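Local coordinates for putative uncharacterized protein PH0242 (Pyrococcus horikoshii, PDB 3VU1) that is the archaeal oligosaccharyltransferase AglB, represented by its C-terminal globular domain, which binds a calcium ion, at residues A[126-131]-A[142-147]. Sequence-based numbering, arbitrary orientation.
Sequences LLTQAA and IVIKVI
Leu126 meets Ile142 through the ends of their side chains. Leu126 CD2 lies 3.6 Å from Ile142 CD1, and the two chains approach at a slant. Two residues along the strand, Thr128 stands at about a right angle to both isoleucines. Its methyl CG2 is 3.9 Å from Ile142 CG2 and equally 3.9 Å from Ile144 CD1, so it sits against both. The chi1 of Ile142, -67°, sends its two branches different ways. The CG1 arm, extended at chi2, reaches Leu126 while CG2 faces Thr128.

The threonine hydroxyl also borders this apolar group. Thr128 OG1 is 3.5 Å from Ile144 CD1, a van der Waals contact. Its polar partner is the carbonyl oxygen of Gly201, to which OG1 is hydrogen-bonded. A chi1 of 58° puts CG2 trans to the carbonyl carbon, where it faces the two isoleucines, while OG1 keeps its bond to Gly201. Thr128, Ile142 and Ile144 are all buried.

No hydrogen bond joins the two strands directly. The axes of segments 126-130 and 142-147 approach to 8.1 Å. Their N-to-C directions differ by 62°. Strand 134-137 lies between them in the sheet order. Leu203 of strand 200-205 touches both Leu126 and Ile142. The contact is side-chain packing between next-but-one strands, on the concave face of a twisted and curled, mainly antiparallel sheet within the oligosaccharyltransferase insert domain.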
ATOM      1  N   LEU A 126     -21.020  -2.706   3.601  1.00 41.50           N
ATOM      2  CA  LEU A 126     -21.767  -3.022   4.778  1.00 40.98           C
ATOM      3  C   LEU A 126     -21.219  -4.348   5.309  1.00 42.69           C
ATOM      4  O   LEU A 126     -20.840  -5.235   4.526  1.00 40.99           O
ATOM      5  CB  LEU A 126     -23.212  -3.185   4.396  1.00 44.20           C
ATOM      6  CG  LEU A 126     -24.288  -2.642   5.318  1.00 49.89           C
ATOM      7  CD1 LEU A 126     -23.930  -1.279   5.895  1.00 49.08           C
ATOM      8  CD2 LEU A 126     -25.534  -2.535   4.458  1.00 54.30           C
ATOM      9  N   LEU A 127     -21.153  -4.461   6.637  1.00 40.79           N
ATOM     10  CA  LEU A 127     -20.625  -5.644   7.295  1.00 38.26           C
ATOM     11  C   LEU A 127     -21.710  -6.414   8.035  1.00 42.51           C
ATOM     12  O   LEU A 127     -22.598  -5.834   8.692  1.00 42.26           O
ATOM     13  CB  LEU A 127     -19.503  -5.285   8.259  1.00 34.62           C
ATOM     14  CG  LEU A 127     -18.258  -4.772   7.570  1.00 37.59           C
ATOM     15  CD1 LEU A 127     -17.153  -4.624   8.598  1.00 37.67           C
ATOM     16  CD2 LEU A 127     -17.824  -5.680   6.415  1.00 34.50           C
ATOM     17  N   THR A 128     -21.646  -7.731   7.925  1.00 42.24           N
ATOM     18  CA  THR A 128     -22.537  -8.555   8.705  1.00 43.14           C
ATOM     19  C   THR A 128     -21.724  -9.514   9.555  1.00 45.12           C
ATOM     20  O   THR A 128     -20.613  -9.885   9.192  1.00 46.64           O
ATOM     21  CB  THR A 128     -23.584  -9.267   7.825  1.00 43.00           C
ATOM     22  OG1 THR A 128     -22.926 -10.071   6.843  1.00 42.42           O
ATOM     23  CG2 THR A 128     -24.522  -8.240   7.145  1.00 36.61           C
ATOM     24  N   GLN A 129     -22.272  -9.865  10.714  1.00 50.45           N
ATOM     25  CA  GLN A 129     -21.597 -10.703  11.699  1.00 49.19           C
ATOM     26  C   GLN A 129     -22.169 -12.085  11.530  1.00 45.99           C
ATOM     27  O   GLN A 129     -23.375 -12.240  11.403  1.00 47.27           O
ATOM     28  CB  GLN A 129     -21.899 -10.175  13.103  1.00 55.55           C
ATOM     29  CG  GLN A 129     -20.699 -10.079  14.039  1.00 70.40           C
ATOM     30  CD  GLN A 129     -19.488  -9.391  13.407  1.00 78.41           C
ATOM     31  OE1 GLN A 129     -19.591  -8.268  12.902  1.00 77.86           O
ATOM     32  NE2 GLN A 129     -18.328 -10.070  13.433  1.00 77.09           N
ATOM     33  N   ALA A 130     -21.300 -13.079  11.474  1.00 48.00           N
ATOM     34  CA  ALA A 130     -21.701 -14.483  11.405  1.00 49.12           C
ATOM     35  C   ALA A 130     -22.369 -14.870  12.706  1.00 51.53           C
ATOM     36  O   ALA A 130     -21.795 -14.680  13.761  1.00 52.68           O
ATOM     37  CB  ALA A 130     -20.484 -15.357  11.191  1.00 46.10           C
ATOM     38  N   ALA A 131     -23.593 -15.383  12.625  1.00 55.05           N
ATOM     39  CA  ALA A 131     -24.308 -15.870  13.786  1.00 56.74           C
ATOM     40  C   ALA A 131     -24.801 -17.293  13.505  1.00 62.11           C
ATOM     41  O   ALA A 131     -26.000 -17.531  13.429  1.00 68.77           O
ATOM     42  CB  ALA A 131     -25.456 -14.937  14.123  1.00 52.23           C
ATOM     43  N   ILE A 142     -30.409  -6.456   8.166  1.00 48.64           N
ATOM     44  CA  ILE A 142     -29.918  -7.337   7.117  1.00 48.92           C
ATOM     45  C   ILE A 142     -29.676  -8.733   7.643  1.00 48.44           C
ATOM     46  O   ILE A 142     -29.128  -8.904   8.744  1.00 49.39           O
ATOM     47  CB  ILE A 142     -28.622  -6.786   6.443  1.00 47.20           C
ATOM     48  CG1 ILE A 142     -28.938  -5.506   5.667  1.00 48.47           C
ATOM     49  CG2 ILE A 142     -28.006  -7.819   5.514  1.00 41.99           C
ATOM     50  CD1 ILE A 142     -27.975  -5.185   4.554  1.00 53.71           C
ATOM     51  N   VAL A 143     -30.086  -9.723   6.849  1.00 45.83           N
ATOM     52  CA  VAL A 143     -29.784 -11.123   7.133  1.00 45.61           C
ATOM     53  C   VAL A 143     -29.358 -11.787   5.847  1.00 47.02           C
ATOM     54  O   VAL A 143     -30.144 -11.862   4.900  1.00 48.78           O
ATOM     55  CB  VAL A 143     -30.982 -11.912   7.728  1.00 45.10           C
ATOM     56  CG1 VAL A 143     -30.613 -13.379   7.903  1.00 47.04           C
ATOM     57  CG2 VAL A 143     -31.418 -11.339   9.068  1.00 44.20           C
ATOM     58  N   ILE A 144     -28.116 -12.263   5.813  1.00 47.86           N
ATOM     59  CA  ILE A 144     -27.624 -13.013   4.664  1.00 51.81           C
ATOM     60  C   ILE A 144     -27.585 -14.499   5.017  1.00 57.56           C
ATOM     61  O   ILE A 144     -27.071 -14.889   6.078  1.00 61.78           O
ATOM     62  CB  ILE A 144     -26.224 -12.549   4.225  1.00 51.63           C
ATOM     63  CG1 ILE A 144     -26.222 -11.056   3.868  1.00 49.86           C
ATOM     64  CG2 ILE A 144     -25.741 -13.368   3.041  1.00 50.31           C
ATOM     65  CD1 ILE A 144     -24.840 -10.434   3.968  1.00 48.35           C
ATOM     66  N   LYS A 145     -28.139 -15.321   4.132  1.00 60.59           N
ATOM     67  CA  LYS A 145     -28.179 -16.770   4.339  1.00 63.79           C
ATOM     68  C   LYS A 145     -28.017 -17.535   3.036  1.00 61.66           C
ATOM     69  O   LYS A 145     -28.279 -17.002   1.952  1.00 62.10           O
ATOM     70  CB  LYS A 145     -29.467 -17.191   5.064  1.00 61.73           C
ATOM     71  CG  LYS A 145     -30.747 -16.960   4.289  1.00 62.28           C
ATOM     72  CD  LYS A 145     -31.813 -16.324   5.173  1.00 72.81           C
ATOM     73  CE  LYS A 145     -32.464 -17.292   6.154  1.00 73.92           C
ATOM     74  NZ  LYS A 145     -33.206 -16.545   7.218  1.00 74.92           N
ATOM     75  N   VAL A 146     -27.567 -18.784   3.150  1.00 63.50           N
ATOM     76  CA  VAL A 146     -27.521 -19.683   2.006  1.00 63.51           C
ATOM     77  C   VAL A 146     -28.829 -20.471   1.944  1.00 67.69           C
ATOM     78  O   VAL A 146     -29.258 -21.051   2.937  1.00 67.90           O
ATOM     79  CB  VAL A 146     -26.349 -20.661   2.096  1.00 59.84           C
ATOM     80  CG1 VAL A 146     -26.007 -21.181   0.711  1.00 58.98           C
ATOM     81  CG2 VAL A 146     -25.141 -19.990   2.728  1.00 58.90           C
ATOM     82  N   ILE A 147     -29.470 -20.457   0.782  1.00 72.18           N
ATOM     83  CA  ILE A 147     -30.684 -21.231   0.542  1.00 71.67           C
ATOM     84  C   ILE A 147     -30.325 -22.377  -0.408  1.00 76.60           C
ATOM     85  O   ILE A 147     -29.518 -22.193  -1.327  1.00 73.85           O
ATOM     86  CB  ILE A 147     -31.807 -20.353  -0.088  1.00 73.53           C
ATOM     87  CG1 ILE A 147     -32.034 -19.041   0.696  1.00 68.48           C
ATOM     88  CG2 ILE A 147     -33.109 -21.135  -0.273  1.00 73.31           C
ATOM     89  CD1 ILE A 147     -32.519 -19.187   2.123  1.00 66.92           C
TER